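PDB 3LL3: gluconate kinase, which is an FGGY-family kinase that probably transfers phosphate from ATP to a sugar or sugar acid such as xylulose or gluconate. Local coordinates for residues M80-I84 and M131-L137. Numbering follows the deposited sequence.
With XUL (D-xylulose), chain E.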
HETATM    1  N   MSE A  80       1.948  14.919 -29.957  1.00 27.96           N
HETATM    2  CA  MSE A  80       3.254  14.461 -30.414  1.00 28.35           C
HETATM    3  C   MSE A  80       3.276  12.965 -30.674  1.00 26.62           C
HETATM    4  O   MSE A  80       2.387  12.248 -30.231  1.00 26.25           O
HETATM    5  CB  MSE A  80       4.315  14.790 -29.377  1.00 27.64           C
HETATM    6  CG  MSE A  80       4.432  16.261 -29.084  1.00 31.99           C
HETATM    7 SE   MSE A  80       5.910  16.650 -27.852  1.00 45.09          SE
HETATM    8  CE  MSE A  80       7.401  16.453 -29.148  1.00 27.93           C
ATOM      9  N   HIS A  81       4.286  12.523 -31.419  1.00 25.70           N
ATOM     10  CA  HIS A  81       4.618  11.111 -31.548  1.00 26.47           C
ATOM     11  C   HIS A  81       3.668  10.334 -32.463  1.00 25.96           C
ATOM     12  O   HIS A  81       3.778   9.115 -32.566  1.00 26.14           O
ATOM     13  CB  HIS A  81       4.670  10.428 -30.167  1.00 26.42           C
ATOM     14  CG  HIS A  81       5.413  11.205 -29.121  1.00 29.10           C
ATOM     15  ND1 HIS A  81       6.713  11.640 -29.288  1.00 27.74           N
ATOM     16  CD2 HIS A  81       5.043  11.609 -27.882  1.00 30.47           C
ATOM     17  CE1 HIS A  81       7.100  12.296 -28.208  1.00 29.44           C
ATOM     18  NE2 HIS A  81       6.108  12.288 -27.337  1.00 31.43           N
ATOM     19  N   SER A  82       2.740  11.016 -33.122  1.00 23.70           N
ATOM     20  CA  SER A  82       1.807  10.313 -33.996  1.00 25.91           C
ATOM     21  C   SER A  82       2.510   9.919 -35.300  1.00 27.79           C
ATOM     22  O   SER A  82       3.471  10.557 -35.716  1.00 25.50           O
ATOM     23  CB  SER A  82       0.559  11.147 -34.298  1.00 25.74           C
ATOM     24  OG  SER A  82       0.831  12.197 -35.226  1.00 27.95           O
ATOM     25  N   LEU A  83       2.017   8.863 -35.931  1.00 27.30           N
ATOM     26  CA  LEU A  83       2.653   8.322 -37.117  1.00 27.84           C
ATOM     27  C   LEU A  83       1.599   7.907 -38.129  1.00 27.47           C
ATOM     28  O   LEU A  83       0.660   7.183 -37.804  1.00 26.65           O
ATOM     29  CB  LEU A  83       3.520   7.122 -36.742  1.00 26.67           C
ATOM     30  CG  LEU A  83       4.247   6.473 -37.921  1.00 29.38           C
ATOM     31  CD1 LEU A  83       5.126   7.518 -38.603  1.00 27.42           C
ATOM     32  CD2 LEU A  83       5.071   5.277 -37.459  1.00 27.79           C
ATOM     33  N   ILE A  84       1.769   8.380 -39.358  1.00 28.25           N
ATOM     34  CA  ILE A  84       0.840   8.104 -40.447  1.00 28.54           C
ATOM     35  C   ILE A  84       1.630   7.798 -41.706  1.00 30.05           C
ATOM     36  O   ILE A  84       2.561   8.539 -42.037  1.00 28.55           O
ATOM     37  CB  ILE A  84       0.017   9.352 -40.794  1.00 30.02           C
ATOM     38  CG1 ILE A  84      -0.802   9.830 -39.593  1.00 27.52           C
ATOM     39  CG2 ILE A  84      -0.860   9.099 -42.029  1.00 27.03           C
ATOM     40  CD1 ILE A  84      -1.431  11.187 -39.816  1.00 28.95           C
HETATM   41  N   MSE A 131       6.030   4.902 -27.534  1.00 26.45           N
HETATM   42  CA  MSE A 131       5.290   6.039 -28.070  1.00 25.61           C
HETATM   43  C   MSE A 131       5.958   6.657 -29.314  1.00 26.92           C
HETATM   44  O   MSE A 131       5.279   7.250 -30.161  1.00 27.84           O
HETATM   45  CB  MSE A 131       5.136   7.114 -26.993  1.00 26.83           C
HETATM   46  CG  MSE A 131       6.451   7.774 -26.584  1.00 28.17           C
HETATM   47 SE   MSE A 131       6.264   8.922 -24.951  1.00 46.66          SE
HETATM   48  CE  MSE A 131       8.103   9.514 -24.705  1.00 34.16           C
ATOM     49  N   ALA A 132       7.279   6.523 -29.406  1.00 23.83           N
ATOM     50  CA  ALA A 132       8.065   7.124 -30.488  1.00 26.72           C
ATOM     51  C   ALA A 132       7.850   6.465 -31.848  1.00 27.21           C
ATOM     52  O   ALA A 132       7.864   5.229 -31.965  1.00 26.11           O
ATOM     53  CB  ALA A 132       9.555   7.102 -30.144  1.00 26.53           C
ATOM     54  N   PRO A 133       7.651   7.296 -32.883  1.00 26.35           N
ATOM     55  CA  PRO A 133       7.659   6.906 -34.295  1.00 26.47           C
ATOM     56  C   PRO A 133       8.799   5.942 -34.671  1.00 27.04           C
ATOM     57  O   PRO A 133       8.553   4.964 -35.362  1.00 24.95           O
ATOM     58  CB  PRO A 133       7.809   8.251 -35.009  1.00 24.84           C
ATOM     59  CG  PRO A 133       7.000   9.167 -34.150  1.00 25.73           C
ATOM     60  CD  PRO A 133       7.254   8.704 -32.718  1.00 27.03           C
ATOM     61  N   ILE A 134      10.021   6.177 -34.213  1.00 26.14           N
ATOM     62  CA  ILE A 134      11.087   5.260 -34.602  1.00 24.06           C
ATOM     63  C   ILE A 134      10.795   3.792 -34.215  1.00 26.63           C
ATOM     64  O   ILE A 134      11.055   2.878 -34.999  1.00 26.26           O
ATOM     65  CB  ILE A 134      12.458   5.704 -34.075  1.00 24.15           C
ATOM     66  CG1 ILE A 134      13.544   4.730 -34.548  1.00 24.80           C
ATOM     67  CG2 ILE A 134      12.441   5.835 -32.571  1.00 24.05           C
ATOM     68  CD1 ILE A 134      14.943   5.173 -34.197  1.00 26.35           C
ATOM     69  N   TYR A 135      10.237   3.568 -33.026  1.00 26.25           N
ATOM     70  CA  TYR A 135       9.926   2.205 -32.576  1.00 25.01           C
ATOM     71  C   TYR A 135       8.715   1.640 -33.303  1.00 28.06           C
ATOM     72  O   TYR A 135       8.647   0.440 -33.596  1.00 29.32           O
ATOM     73  CB  TYR A 135       9.697   2.172 -31.061  1.00 27.08           C
ATOM     74  CG  TYR A 135      10.936   2.500 -30.283  1.00 24.87           C
ATOM     75  CD1 TYR A 135      12.042   1.670 -30.354  1.00 26.31           C
ATOM     76  CD2 TYR A 135      11.009   3.635 -29.484  1.00 23.75           C
ATOM     77  CE1 TYR A 135      13.198   1.946 -29.651  1.00 25.40           C
ATOM     78  CE2 TYR A 135      12.162   3.929 -28.774  1.00 24.90           C
ATOM     79  CZ  TYR A 135      13.259   3.069 -28.868  1.00 24.58           C
ATOM     80  OH  TYR A 135      14.421   3.326 -28.189  1.00 25.85           O
ATOM     81  N   LYS A 136       7.766   2.508 -33.610  1.00 26.13           N
ATOM     82  CA  LYS A 136       6.602   2.096 -34.380  1.00 29.29           C
ATOM     83  C   LYS A 136       6.988   1.703 -35.808  1.00 29.37           C
ATOM     84  O   LYS A 136       6.409   0.775 -36.369  1.00 29.64           O
ATOM     85  CB  LYS A 136       5.556   3.212 -34.407  1.00 27.01           C
ATOM     86  CG  LYS A 136       4.959   3.504 -33.022  1.00 30.12           C
ATOM     87  CD  LYS A 136       4.001   4.685 -33.062  1.00 27.23           C
ATOM     88  CE  LYS A 136       3.466   5.033 -31.670  1.00 33.41           C
ATOM     89  NZ  LYS A 136       2.965   6.442 -31.680  1.00 31.24           N
ATOM     90  N   LEU A 137       7.944   2.428 -36.393  1.00 27.23           N
ATOM     91  CA  LEU A 137       8.411   2.157 -37.752  1.00 28.34           C
ATOM     92  C   LEU A 137       9.168   0.831 -37.809  1.00 31.04           C
ATOM     93  O   LEU A 137       8.982   0.046 -38.733  1.00 32.95           O
ATOM     94  CB  LEU A 137       9.317   3.284 -38.252  1.00 28.17           C
ATOM     95  CG  LEU A 137       8.635   4.602 -38.588  1.00 30.30           C
ATOM     96  CD1 LEU A 137       9.671   5.712 -38.749  1.00 28.53           C
ATOM     97  CD2 LEU A 137       7.791   4.439 -39.858  1.00 29.51           C
TER
HETATM   98  C1  XUL E7778       5.032  15.223 -24.604  1.00 44.45           C
HETATM   99  C2  XUL E7778       4.914  13.690 -24.666  1.00 45.19           C
HETATM  100  C3  XUL E7778       3.520  13.016 -24.792  1.00 44.11           C
HETATM  101  C4  XUL E7778       2.357  13.949 -25.182  1.00 43.41           C
HETATM  102  C5  XUL E7778       2.405  14.423 -26.648  1.00 40.47           C
HETATM  103  O1  XUL E7778       5.525  15.614 -23.344  1.00 47.29           O
HETATM  104  O2  XUL E7778       5.913  13.018 -24.566  1.00 41.71           O
HETATM  105  O3  XUL E7778       3.169  12.442 -23.558  1.00 41.02           O
HETATM  106  O4  XUL E7778       1.159  13.237 -24.975  1.00 46.77           O
HETATM  107  O5  XUL E7778       1.127  14.794 -27.106  1.00 35.38           O
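Lys136 reaches back from the first turn of helix 133-143 with its side chain almost fully extended (chi2 to chi4 all t), which carries NZ to two backbone carbonyls: it donates to His81 O and to Met131 O, at 2.9 Å in each case. His81 O and Met131 O lie 3.4 Å apart, two acceptors bridged by the ammonium group; NZ also bonds Thr98 O, tying a third chain segment to the same charge. The m rotamer of His81 directs NE2 to the sugar and sets one ring face against CG of Met131, a selenomethionine whose SE sits obliquely 4.5 Å from the ring centroid. The ring is held at both nitrogens: ND1 bonds Gly178 O, while NE2 donates to O2 of D-xylulose at 2.9 Å. Next to it, Met80 N donates to the sugar's O5 (3.0 Å). Pro133, following the N-cap residue Ala132, packs its CD 3.5 Å from His81 O. Farther along, Leu83 (t, p) lays CD2 3.7 Å from both Lys136 CB and Leu137 CD2, with Trp154 touching both leucines. The helix start thus backs the loop after strand 70-78, part of the sugar-binding pocket in the N-terminal domain of an FGGY kinase.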